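Local coordinates for protein-glutamine gamma-glutamyltransferase (Pseudomonas aeruginosa PAO1, PDB 6G4H), which catalyses in vitro the transglutaminase cross-linking of protein glutamine to lysine side chains, through its periplasmic domain, and is critical for the viability of the bacterium, at residues A[37-42]-A[118-123]; A[44-49]-A[240-245]; A[99-104]-A[164-169]. All coordinates share one frame; numbering follows the deposited sequence.

Overall arrangement
Of the three contacts, interaction 2 is the buried one: helix 43-50 packs by apolar side chains on the start of the helix that carries the probable nucleophile Cys243. Interaction 1 adjoins it, since strand 40-41 runs into that helix, and Leu37 CD2 lies 3.7 Å from Leu49 CD1 across the two contacts. Its chemistry is mixed, with apolar groups inside and water-bridged polar groups further out. Interaction 3, its centre about 31 Å from that of interaction 2 and on the opposite side of the chain's centre, is nearer the surface; there one direct backbone bond and four bridging waters do most of the joining.

Interaction 1. Residues A[37-42]-A[118-123]; sequences LSESMA and QPWLFA
Leu37 and Trp120 meet carbonyl to indole: Leu37 O lies at the ring edge, near its plane, 3.7 Å from Trp120 CZ2. The six-membered end of the indole then meets the next residues obliquely, with Trp120 CH2 3.9 Å from Ser38 C and 4.0 Å from Glu39 CG. The carboxylate of Glu39 is turned 44° from the indole plane. Deeper in, Leu37 CD1 approaches Phe122 CE1 at 4.4 Å.

No direct hydrogen bond joins the segments; two waters do so through the amide of Gln118. One donates to Leu37 O and accepts from Gln118 NE2 (2.9 Å), while the other donates to both Glu39 OE2 and, at 2.7 Å, Gln118 OE1. A bend at chi2, -70°, brings the Gln118 amide to the two waters. Gln118 CB lies over one face of Trp120, 3.6 Å above the plane.

Both segments lie in the TgpA N-terminal domain region, and the Leu37 side chain is about 8 Å from that of His287, a probable active-site residue. Strand 72-81 backs the contact, its Ala75 touching Leu37, Trp120 and Phe122. Phe122 also meets Phe57 and Tyr267, while strand 40-41 pairs antiparallel with strand 86-87, and strand 120-124 with strands 72-81 and 142-144.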
loop_
_atom_site.group_PDB
_atom_site.type_symbol
_atom_site.label_atom_id
_atom_site.label_comp_id
_atom_site.label_asym_id
_atom_site.label_seq_id
_atom_site.Cartn_x
_atom_site.Cartn_y
_atom_site.Cartn_z
ATOM N N LEU A 37 1.440 -12.731 -2.467
ATOM C CA LEU A 37 1.545 -11.929 -1.269
ATOM C C LEU A 37 1.177 -12.748 -0.036
ATOM O O LEU A 37 0.388 -13.687 -0.114
ATOM C CB LEU A 37 0.608 -10.730 -1.380
ATOM C CG LEU A 37 0.946 -9.762 -2.536
ATOM C CD1 LEU A 37 -0.243 -8.838 -2.651
ATOM C CD2 LEU A 37 2.197 -8.998 -2.231
ATOM N N SER A 38 1.682 -12.364 1.114
ATOM C CA SER A 38 1.241 -13.008 2.326
ATOM C C SER A 38 0.863 -11.946 3.358
ATOM O O SER A 38 0.906 -10.751 3.085
ATOM C CB SER A 38 2.353 -13.882 2.845
ATOM O OG SER A 38 3.391 -13.077 3.272
ATOM N N GLU A 39 0.481 -12.416 4.530
ATOM C CA GLU A 39 -0.013 -11.558 5.572
ATOM C C GLU A 39 1.057 -10.670 6.182
ATOM O O GLU A 39 0.727 -9.728 6.897
ATOM C CB GLU A 39 -0.589 -12.419 6.700
ATOM C CG GLU A 39 -1.960 -12.894 6.413
ATOM C CD GLU A 39 -2.445 -13.869 7.495
ATOM O OE1 GLU A 39 -1.698 -14.125 8.482
ATOM O OE2 GLU A 39 -3.567 -14.385 7.343
ATOM N N SER A 40 2.314 -11.035 5.969
ATOM C CA SER A 40 3.446 -10.314 6.506
ATOM C C SER A 40 4.297 -9.800 5.325
ATOM O O SER A 40 4.243 -10.321 4.202
ATOM C CB SER A 40 4.233 -11.271 7.416
ATOM O OG SER A 40 4.679 -10.648 8.608
ATOM N N MET A 41 5.064 -8.777 5.560
ATOM C CA MET A 41 5.936 -8.243 4.532
ATOM C C MET A 41 7.210 -7.890 5.233
ATOM O O MET A 41 7.212 -7.099 6.192
ATOM C CB MET A 41 5.381 -6.963 3.896
ATOM C CG MET A 41 6.368 -6.282 2.955
ATOM S SD MET A 41 5.825 -4.653 2.402
ATOM C CE MET A 41 6.525 -3.566 3.669
ATOM N N ALA A 42 8.277 -8.501 4.771
ATOM C CA ALA A 42 9.591 -7.937 4.927
ATOM C C ALA A 42 10.058 -7.722 3.486
ATOM O O ALA A 42 9.577 -8.389 2.567
ATOM C CB ALA A 42 10.504 -8.915 5.658
ATOM N N GLN A 118 -5.009 -17.282 -0.805
ATOM C CA GLN A 118 -5.347 -16.247 0.196
ATOM C C GLN A 118 -6.746 -15.734 -0.108
ATOM O O GLN A 118 -7.234 -15.882 -1.240
ATOM C CB GLN A 118 -4.331 -15.125 0.168
ATOM C CG GLN A 118 -2.948 -15.538 0.663
ATOM C CD GLN A 118 -2.871 -15.823 2.190
ATOM O OE1 GLN A 118 -3.865 -15.786 2.938
ATOM N NE2 GLN A 118 -1.652 -16.087 2.648
ATOM N N PRO A 119 -7.397 -15.113 0.886
ATOM C CA PRO A 119 -8.776 -14.747 0.716
ATOM C C PRO A 119 -8.984 -13.295 0.309
ATOM O O PRO A 119 -10.092 -12.788 0.315
ATOM C CB PRO A 119 -9.369 -15.028 2.086
ATOM C CG PRO A 119 -8.260 -14.721 3.050
ATOM C CD PRO A 119 -7.004 -15.116 2.318
ATOM N N TRP A 120 -7.941 -12.618 -0.084
ATOM C CA TRP A 120 -8.128 -11.246 -0.526
ATOM C C TRP A 120 -8.234 -11.161 -2.035
ATOM O O TRP A 120 -7.532 -11.877 -2.736
ATOM C CB TRP A 120 -7.090 -10.294 0.030
ATOM C CG TRP A 120 -5.727 -10.720 -0.042
ATOM C CD1 TRP A 120 -4.906 -10.627 -1.129
ATOM C CD2 TRP A 120 -4.939 -11.257 1.034
ATOM N NE1 TRP A 120 -3.663 -11.102 -0.806
ATOM C CE2 TRP A 120 -3.662 -11.513 0.514
ATOM C CE3 TRP A 120 -5.207 -11.581 2.378
ATOM C CZ2 TRP A 120 -2.630 -12.063 1.275
ATOM C CZ3 TRP A 120 -4.162 -12.126 3.149
ATOM C CH2 TRP A 120 -2.903 -12.358 2.593
ATOM N N LEU A 121 -9.108 -10.257 -2.506
ATOM C CA LEU A 121 -9.227 -9.962 -3.956
ATOM C C LEU A 121 -8.567 -8.664 -4.317
ATOM O O LEU A 121 -8.561 -7.717 -3.544
ATOM C CB LEU A 121 -10.700 -9.889 -4.397
ATOM C CG LEU A 121 -11.598 -11.097 -4.030
ATOM C CD1 LEU A 121 -12.942 -10.941 -4.744
ATOM C CD2 LEU A 121 -10.922 -12.392 -4.394
ATOM N N PHE A 122 -8.037 -8.600 -5.509
ATOM C CA PHE A 122 -7.318 -7.389 -5.947
ATOM C C PHE A 122 -8.276 -6.403 -6.590
ATOM O O PHE A 122 -9.118 -6.778 -7.421
ATOM C CB PHE A 122 -6.268 -7.772 -6.972
ATOM C CG PHE A 122 -5.378 -8.876 -6.530
ATOM C CD1 PHE A 122 -4.655 -8.771 -5.375
ATOM C CD2 PHE A 122 -5.332 -10.080 -7.222
ATOM C CE1 PHE A 122 -3.875 -9.838 -4.922
ATOM C CE2 PHE A 122 -4.533 -11.129 -6.797
ATOM C CZ PHE A 122 -3.787 -11.004 -5.651
ATOM N N ALA A 123 -8.115 -5.127 -6.273
ATOM C CA ALA A 123 -8.950 -4.096 -6.863
ATOM C C ALA A 123 -8.418 -2.708 -6.558
ATOM O O ALA A 123 -7.706 -2.508 -5.574
ATOM C CB ALA A 123 -10.388 -4.215 -6.379
HETATM O O HOH W 1 0.611 -16.470 0.806
HETATM O O HOH W 2 -5.065 -14.927 5.239
#

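Interaction 2. Residues A[44-49]-A[240-245]; sequences GDIAEL and SGFCAH. With EMC (ethyl mercury ion), chain F.
The active-site helix 243-256 begins here, with the probable nucleophile Cys243 in its first turn, and helix 43-50 packs against that beginning through Ile46 and Ala47. Phe242, the residue at the N-cap position, supplies an aromatic ring to the contact. Its ring edge receives Ile46 CB near the ring plane, 4.2 Å from Phe242 CE1, and Ala47 CB comes obliquely to within 3.8 Å of Phe242 CZ. With chi1 at 53°, Phe242 CG lies between its own backbone N and carbonyl carbon, and the ring is carried across to the facing helix. His245 lies over one ring face, its CE1 3.5 Å above the plane of Phe242.

The two branches of Ile46 divide the rest of the contact. CG1 reaches Ala244 CB at 4.4 Å, while CG2 turns to the cysteine sulfur, 3.9 Å from Cys243 SG. That sulfur binds the mercury of an ethyl mercury ion at 2.3 Å; the ethyl group lies alongside Ile46 and Phe242, C2 near Ile46 CG2 and C1 oblique to the ring. The adduct shows that a small organomercurial has access to the sulfur.

His287 and Asp303 are about 4 and 6 Å from Cys243, side chain to side chain. A cysteine at the start of a helix, with a histidine and an aspartate close by, is consistent with the Cys-His-Asp catalytic triad of the transglutaminase-like superfamily, which is related to papain.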
loop_
_atom_site.group_PDB
_atom_site.type_symbol
_atom_site.label_atom_id
_atom_site.label_comp_id
_atom_site.label_asym_id
_atom_site.label_seq_id
_atom_site.Cartn_x
_atom_site.Cartn_y
_atom_site.Cartn_z
ATOM N N GLY A 44 12.527 -8.735 1.711
ATOM C CA GLY A 44 12.932 -9.938 1.016
ATOM C C GLY A 44 11.800 -10.670 0.283
ATOM O O GLY A 44 12.021 -11.302 -0.775
ATOM N N ASP A 45 10.596 -10.598 0.829
ATOM C CA ASP A 45 9.436 -11.285 0.240
ATOM C C ASP A 45 9.018 -10.563 -1.024
ATOM O O ASP A 45 8.724 -11.196 -2.047
ATOM C CB ASP A 45 8.279 -11.272 1.233
ATOM C CG ASP A 45 8.665 -11.923 2.574
ATOM O OD1 ASP A 45 9.070 -13.111 2.528
ATOM O OD2 ASP A 45 8.588 -11.248 3.639
ATOM N N ILE A 46 9.064 -9.241 -0.963
ATOM C CA ILE A 46 8.695 -8.444 -2.133
ATOM C C ILE A 46 9.716 -8.653 -3.226
ATOM O O ILE A 46 9.344 -8.761 -4.385
ATOM C CB ILE A 46 8.537 -6.944 -1.797
ATOM C CG1 ILE A 46 7.350 -6.768 -0.838
ATOM C CG2 ILE A 46 8.292 -6.098 -3.050
ATOM C CD1 ILE A 46 5.998 -6.785 -1.518
ATOM N N ALA A 47 11.006 -8.708 -2.869
ATOM C CA ALA A 47 12.044 -8.920 -3.842
ATOM C C ALA A 47 11.864 -10.258 -4.531
ATOM O O ALA A 47 12.125 -10.372 -5.720
ATOM C CB ALA A 47 13.449 -8.866 -3.194
ATOM N N GLU A 48 11.447 -11.269 -3.787
ATOM C CA GLU A 48 11.261 -12.582 -4.371
ATOM C C GLU A 48 10.125 -12.514 -5.448
ATOM O O GLU A 48 10.247 -13.080 -6.560
ATOM C CB GLU A 48 10.892 -13.566 -3.258
ATOM C CG GLU A 48 10.710 -15.028 -3.691
ATOM C CD GLU A 48 12.019 -15.756 -3.980
ATOM O OE1 GLU A 48 13.092 -15.275 -3.535
ATOM O OE2 GLU A 48 11.976 -16.826 -4.650
ATOM N N LEU A 49 9.057 -11.779 -5.143
ATOM C CA LEU A 49 7.985 -11.566 -6.137
ATOM C C LEU A 49 8.481 -10.775 -7.347
ATOM O O LEU A 49 8.129 -11.079 -8.506
ATOM C CB LEU A 49 6.773 -10.893 -5.496
ATOM C CG LEU A 49 6.070 -11.723 -4.424
ATOM C CD1 LEU A 49 4.949 -10.907 -3.814
ATOM C CD2 LEU A 49 5.529 -13.040 -4.973
ATOM N N SER A 240 19.140 3.375 0.778
ATOM C CA SER A 240 19.107 2.599 -0.439
ATOM C C SER A 240 18.175 1.415 -0.195
ATOM O O SER A 240 18.281 0.718 0.790
ATOM C CB SER A 240 20.528 2.086 -0.764
ATOM O OG SER A 240 20.473 1.156 -1.813
ATOM N N GLY A 241 17.216 1.242 -1.081
ATOM C CA GLY A 241 16.237 0.162 -0.927
ATOM C C GLY A 241 15.211 0.234 -2.033
ATOM O O GLY A 241 15.366 0.971 -3.000
ATOM N N PHE A 242 14.141 -0.540 -1.879
ATOM C CA PHE A 242 13.072 -0.562 -2.854
ATOM C C PHE A 242 11.711 -0.265 -2.172
ATOM O O PHE A 242 11.667 0.261 -1.033
ATOM C CB PHE A 242 13.170 -1.850 -3.711
ATOM C CG PHE A 242 13.230 -3.112 -2.924
ATOM C CD1 PHE A 242 12.080 -3.690 -2.471
ATOM C CD2 PHE A 242 14.470 -3.722 -2.600
ATOM C CE1 PHE A 242 12.134 -4.850 -1.731
ATOM C CE2 PHE A 242 14.512 -4.903 -1.899
ATOM C CZ PHE A 242 13.342 -5.457 -1.422
ATOM N N CYS A 243 10.600 -0.460 -2.883
ATOM C CA CYS A 243 9.332 0.058 -2.421
ATOM C C CYS A 243 9.021 -0.292 -0.954
ATOM O O CYS A 243 8.500 0.530 -0.226
ATOM C CB CYS A 243 8.194 -0.403 -3.319
ATOM S SG CYS A 243 7.968 -2.172 -3.306
ATOM N N ALA A 244 9.375 -1.480 -0.527
ATOM C CA ALA A 244 9.060 -1.910 0.820
ATOM C C ALA A 244 9.806 -1.094 1.886
ATOM O O ALA A 244 9.258 -0.816 2.945
ATOM C CB ALA A 244 9.409 -3.374 0.997
ATOM N N HIS A 245 11.062 -0.752 1.608
ATOM C CA HIS A 245 11.845 0.095 2.523
ATOM C C HIS A 245 11.237 1.473 2.657
ATOM O O HIS A 245 11.092 1.998 3.770
ATOM C CB HIS A 245 13.315 0.253 2.036
ATOM C CG HIS A 245 14.047 -1.032 1.937
ATOM N ND1 HIS A 245 13.920 -1.880 0.846
ATOM C CD2 HIS A 245 14.897 -1.637 2.798
ATOM C CE1 HIS A 245 14.672 -2.949 1.049
ATOM N NE2 HIS A 245 15.277 -2.828 2.220
HETATM HG HG EMC F . 8.987 -3.246 -5.117
HETATM C C1 EMC F . 10.480 -4.608 -6.209
HETATM C C2 EMC F . 9.885 -5.927 -6.391
#

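Interaction 3. Residues A[99-104]-A[164-169]; sequences HWQKRG and RESSID
His99 and Glu165 meet beside a small two-stranded antiparallel sheet, made of strands 100-101 and 163-164. Trp100 and Arg164 form a non-hydrogen-bonded pair in it, their CA atoms 4.5 Å apart and their CB atoms on the same face. After Arg164 the chain turns off toward helix 170-175.

The direct hydrogen bond across the contact is Glu165 N to His99 O, 2.8 Å long and bent to 140° at the hydrogen. Glu165 CG also approaches this oxygen, while the backbone of Glu165 turns through positive phi (53°).

Water-mediated bonds extend the join. One water accepts from His99 N and donates to Glu165 OE2; another lies in the ring plane of His99, 2.9 Å from its ND1, and accepts from Ser167 N. Two more serve Gln101 NE2, one also accepting from Ser166 N, the other bonded to Ser166 OG.

Van der Waals contact comes mostly from His99, whose CB rests near Ser167 O; Trp100 CB is 4.3 Å from Arg164 CA, the rest of the indole leading away from the partner segment.

Charged groups look inward to other partners. Arg164 forms salt bridges with Glu291 and Asp125 and a cation-pi contact with Phe140, while Glu165 OE1 accepts from Trp299 NE1, tying the sheet to strands 286-294 and 298-302. The other oxygen, Glu165 OE2, takes up the N-H of Asp169, the N-cap residue of helix 170-175, in an almost straight bond of 3.2 Å that meets it from above the carboxylate plane.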
loop_
_atom_site.group_PDB
_atom_site.type_symbol
_atom_site.label_atom_id
_atom_site.label_comp_id
_atom_site.label_asym_id
_atom_site.label_seq_id
_atom_site.Cartn_x
_atom_site.Cartn_y
_atom_site.Cartn_z
ATOM N N HIS A 99 -17.325 3.820 7.501
ATOM C CA HIS A 99 -17.737 5.102 6.976
ATOM C C HIS A 99 -16.906 5.438 5.751
ATOM O O HIS A 99 -15.654 5.570 5.842
ATOM C CB HIS A 99 -17.495 6.192 8.023
ATOM C CG HIS A 99 -18.453 6.165 9.173
ATOM N ND1 HIS A 99 -18.704 7.276 9.954
ATOM C CD2 HIS A 99 -19.205 5.162 9.693
ATOM C CE1 HIS A 99 -19.572 6.960 10.900
ATOM N NE2 HIS A 99 -19.892 5.684 10.765
ATOM N N TRP A 100 -17.581 5.554 4.602
ATOM C CA TRP A 100 -16.999 6.111 3.410
ATOM C C TRP A 100 -18.092 6.656 2.538
ATOM O O TRP A 100 -19.239 6.287 2.710
ATOM C CB TRP A 100 -16.176 5.077 2.624
ATOM C CG TRP A 100 -16.868 3.875 2.027
ATOM C CD1 TRP A 100 -17.291 2.765 2.685
ATOM C CD2 TRP A 100 -17.062 3.621 0.673
ATOM N NE1 TRP A 100 -17.792 1.845 1.813
ATOM C CE2 TRP A 100 -17.682 2.362 0.555
ATOM C CE3 TRP A 100 -16.803 4.343 -0.476
ATOM C CZ2 TRP A 100 -18.030 1.816 -0.668
ATOM C CZ3 TRP A 100 -17.149 3.798 -1.686
ATOM C CH2 TRP A 100 -17.769 2.548 -1.771
ATOM N N GLN A 101 -17.705 7.485 1.579
ATOM C CA GLN A 101 -18.644 8.112 0.654
ATOM C C GLN A 101 -18.137 8.069 -0.770
ATOM O O GLN A 101 -17.039 8.510 -1.042
ATOM C CB GLN A 101 -18.861 9.593 1.033
ATOM C CG GLN A 101 -19.474 9.741 2.421
ATOM C CD GLN A 101 -19.332 11.165 2.980
ATOM O OE1 GLN A 101 -19.647 12.160 2.296
ATOM N NE2 GLN A 101 -18.844 11.267 4.229
ATOM N N LYS A 102 -18.966 7.560 -1.679
ATOM C CA LYS A 102 -18.678 7.605 -3.117
ATOM C C LYS A 102 -18.640 9.037 -3.588
ATOM O O LYS A 102 -19.507 9.844 -3.263
ATOM C CB LYS A 102 -19.743 6.859 -3.884
ATOM C CG LYS A 102 -19.700 5.380 -3.636
ATOM C CD LYS A 102 -20.889 4.673 -4.254
ATOM C CE LYS A 102 -20.850 3.213 -3.880
ATOM N NZ LYS A 102 -21.949 2.478 -4.507
ATOM N N ARG A 103 -17.580 9.381 -4.276
ATOM C CA ARG A 103 -17.543 10.628 -5.003
ATOM C C ARG A 103 -16.525 10.470 -6.102
ATOM O O ARG A 103 -15.711 9.533 -6.081
ATOM C CB ARG A 103 -17.223 11.802 -4.095
ATOM C CG ARG A 103 -15.966 11.637 -3.338
ATOM C CD ARG A 103 -15.459 12.896 -2.637
ATOM N NE ARG A 103 -14.095 12.606 -2.154
ATOM C CZ ARG A 103 -13.439 13.308 -1.248
ATOM N NH1 ARG A 103 -14.000 14.387 -0.691
ATOM N NH2 ARG A 103 -12.232 12.909 -0.894
ATOM N N GLY A 104 -16.593 11.353 -7.095
ATOM C CA GLY A 104 -15.690 11.276 -8.225
ATOM C C GLY A 104 -16.066 10.145 -9.194
ATOM O O GLY A 104 -17.078 9.492 -9.057
ATOM N N ARG A 164 -12.794 8.459 2.550
ATOM C CA ARG A 164 -12.641 7.304 3.421
ATOM C C ARG A 164 -12.489 7.717 4.905
ATOM O O ARG A 164 -11.476 8.305 5.281
ATOM C CB ARG A 164 -11.391 6.527 2.998
ATOM C CG ARG A 164 -11.538 5.916 1.600
ATOM C CD ARG A 164 -10.411 4.953 1.345
ATOM N NE ARG A 164 -9.139 5.637 1.071
ATOM C CZ ARG A 164 -7.970 5.112 1.362
ATOM N NH1 ARG A 164 -7.935 3.915 1.962
ATOM N NH2 ARG A 164 -6.845 5.769 1.047
ATOM N N GLU A 165 -13.478 7.365 5.704
ATOM C CA GLU A 165 -13.460 7.648 7.123
ATOM C C GLU A 165 -13.199 9.093 7.548
ATOM O O GLU A 165 -12.314 9.351 8.348
ATOM C CB GLU A 165 -12.522 6.680 7.860
ATOM C CG GLU A 165 -13.116 5.292 8.041
ATOM C CD GLU A 165 -12.290 4.386 8.934
ATOM O OE1 GLU A 165 -11.088 4.215 8.660
ATOM O OE2 GLU A 165 -12.848 3.836 9.904
ATOM N N SER A 166 -13.976 10.034 7.027
ATOM C CA SER A 166 -13.859 11.408 7.515
ATOM C C SER A 166 -13.993 11.439 9.049
ATOM O O SER A 166 -13.341 12.224 9.688
ATOM C CB SER A 166 -14.875 12.373 6.895
ATOM O OG SER A 166 -16.157 11.826 6.951
ATOM N N SER A 167 -14.811 10.555 9.602
ATOM C CA SER A 167 -14.711 10.117 11.004
ATOM C C SER A 167 -14.249 8.665 10.998
ATOM O O SER A 167 -14.687 7.884 10.140
ATOM C CB SER A 167 -16.101 10.147 11.661
ATOM O OG SER A 167 -16.500 11.488 11.727
ATOM N N ILE A 168 -13.385 8.320 11.939
ATOM C CA ILE A 168 -12.734 7.015 11.955
ATOM C C ILE A 168 -13.204 6.162 13.123
ATOM O O ILE A 168 -13.502 6.669 14.240
ATOM C CB ILE A 168 -11.209 7.206 11.995
ATOM C CG1 ILE A 168 -10.479 5.909 11.694
ATOM C CG2 ILE A 168 -10.779 7.906 13.293
ATOM C CD1 ILE A 168 -8.970 6.091 11.523
ATOM N N ASP A 169 -13.256 4.876 12.883
ATOM C CA ASP A 169 -13.520 3.926 13.968
ATOM C C ASP A 169 -12.380 4.031 15.001
ATOM O O ASP A 169 -11.182 4.063 14.655
ATOM C CB ASP A 169 -13.631 2.513 13.435
ATOM C CG ASP A 169 -13.972 1.514 14.558
ATOM O OD1 ASP A 169 -13.118 1.197 15.396
ATOM O OD2 ASP A 169 -15.118 1.091 14.643
HETATM O O HOH W 3 -15.559 3.745 10.046
HETATM O O HOH W 4 -17.449 9.330 8.367
HETATM O O HOH W 5 -16.591 9.214 5.418
HETATM O O HOH W 6 -17.976 14.026 5.713
#